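Local coordinates for protein type II restriction enzyme NlaIV (Neisseria lactamica, PDB 6QM2) that recognises the double-stranded DNA sequence 5'-GGNNCC-3' and cleaves it after the third nucleotide, leaving blunt ends with terminal 5'-phosphates, at residues R217-E220 and E221-K225. Numbering follows the deposited sequence.
Sequences RKFE and EAYKK
Arg217 swings its guanidinium over to the carboxylate of Glu221, one helical turn further on, and NH1 donates to OE1 at 2.9 Å in a salt bridge. The carboxylate oxygen lies at the guanidinium edge, close to that plane, but NH1 approaches on the syn side from 32° outside the carboxylate plane, and the two flat groups are turned 61° against each other. A bend at chi3 (57°) in the arginine chain brings NH1 round, while Glu221 reaches out extended; long, flexible charged chains suit this exposed flank. Beneath them the main chain runs the same i to i+4 step, Glu221 N bonding to Arg217 O at 3.0 Å. Four such bonds in succession, from Arg217 O to Glu220 O, mark regular alpha-helix in the amphipathic helix 215-227 of this PDDEXK-clan nuclease. On the buried side of the helix Phe219 and Tyr223 lie alongside each other, pointing the same way, with CZ of Phe219 4.1 Å from CD1 of Tyr223. Their bulk suits a face where Phe219 also meets Leu121 and Trp215, and Tyr223 stacks on Tyr227. Small Ala222 fits against Pro118. The extended chain of Glu220 carries OE2 to the residues around it, where it forms a salt bridge with Lys216 NZ and accepts a hydrogen bond from Ile233 N, tying the helix to the chain that follows it.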
# COMPACT_ATOMS: atom_id res chain seq x y z
N ARG A 217 15.97 -0.50 -39.19
CA ARG A 217 17.24 0.10 -39.60
C ARG A 217 17.83 0.93 -38.45
O ARG A 217 18.97 0.71 -38.05
CB ARG A 217 17.06 0.97 -40.86
CG ARG A 217 18.35 1.44 -41.53
CD ARG A 217 18.08 2.37 -42.72
NE ARG A 217 17.29 3.55 -42.34
CZ ARG A 217 17.75 4.65 -41.74
NH1 ARG A 217 19.03 4.78 -41.41
NH2 ARG A 217 16.91 5.65 -41.45
N LYS A 218 17.02 1.84 -37.91
CA LYS A 218 17.45 2.69 -36.79
C LYS A 218 17.98 1.90 -35.60
O LYS A 218 18.94 2.32 -34.95
CB LYS A 218 16.30 3.61 -36.32
CG LYS A 218 15.93 4.69 -37.33
CD LYS A 218 15.10 5.80 -36.71
CE LYS A 218 15.93 6.69 -35.80
NZ LYS A 218 15.28 8.01 -35.57
N PHE A 219 17.35 0.76 -35.31
CA PHE A 219 17.81 -0.11 -34.23
C PHE A 219 19.13 -0.81 -34.56
O PHE A 219 20.03 -0.87 -33.71
CB PHE A 219 16.76 -1.17 -33.85
CG PHE A 219 17.25 -2.12 -32.80
CD1 PHE A 219 17.20 -1.77 -31.46
CD2 PHE A 219 17.82 -3.34 -33.15
CE1 PHE A 219 17.68 -2.63 -30.48
CE2 PHE A 219 18.31 -4.20 -32.18
CZ PHE A 219 18.24 -3.85 -30.84
N GLU A 220 19.23 -1.37 -35.76
CA GLU A 220 20.42 -2.13 -36.17
C GLU A 220 21.68 -1.26 -36.25
O GLU A 220 22.77 -1.72 -35.92
CB GLU A 220 20.18 -2.88 -37.49
CG GLU A 220 19.30 -4.12 -37.33
CD GLU A 220 19.07 -4.89 -38.62
OE1 GLU A 220 19.24 -4.31 -39.72
OE2 GLU A 220 18.72 -6.09 -38.55
N GLU A 221 21.52 -0.00 -36.69
CA GLU A 221 22.61 0.98 -36.68
C GLU A 221 23.02 1.36 -35.26
O GLU A 221 24.22 1.46 -34.96
CB GLU A 221 22.22 2.24 -37.45
CG GLU A 221 22.16 2.02 -38.95
CD GLU A 221 21.60 3.20 -39.72
OE1 GLU A 221 21.36 3.05 -40.93
OE2 GLU A 221 21.40 4.29 -39.11
N ALA A 222 22.03 1.57 -34.40
CA ALA A 222 22.27 1.87 -32.99
C ALA A 222 22.94 0.71 -32.26
O ALA A 222 23.81 0.93 -31.42
CB ALA A 222 20.98 2.25 -32.30
N TYR A 223 22.53 -0.52 -32.55
CA TYR A 223 23.19 -1.69 -31.96
C TYR A 223 24.65 -1.76 -32.41
O TYR A 223 25.53 -2.07 -31.61
CB TYR A 223 22.47 -3.00 -32.31
CG TYR A 223 22.88 -4.14 -31.41
CD1 TYR A 223 22.25 -4.36 -30.19
CD2 TYR A 223 23.91 -5.01 -31.78
CE1 TYR A 223 22.62 -5.40 -29.35
CE2 TYR A 223 24.29 -6.06 -30.95
CZ TYR A 223 23.65 -6.25 -29.74
OH TYR A 223 24.03 -7.29 -28.92
N LYS A 224 24.89 -1.43 -33.68
CA LYS A 224 26.24 -1.44 -34.24
C LYS A 224 27.15 -0.43 -33.55
O LYS A 224 28.27 -0.78 -33.18
CB LYS A 224 26.22 -1.21 -35.76
CG LYS A 224 27.51 -1.62 -36.44
CD LYS A 224 27.48 -1.34 -37.93
CE LYS A 224 28.87 -1.49 -38.55
NZ LYS A 224 28.86 -1.19 -40.01
N LYS A 225 26.69 0.81 -33.38
CA LYS A 225 27.47 1.82 -32.65
C LYS A 225 27.89 1.34 -31.27
O LYS A 225 29.08 1.32 -30.95
CB LYS A 225 26.72 3.16 -32.51
CG LYS A 225 26.99 4.13 -33.65
CD LYS A 225 26.68 5.57 -33.27
CE LYS A 225 27.20 6.53 -34.32
NZ LYS A 225 26.63 7.89 -34.18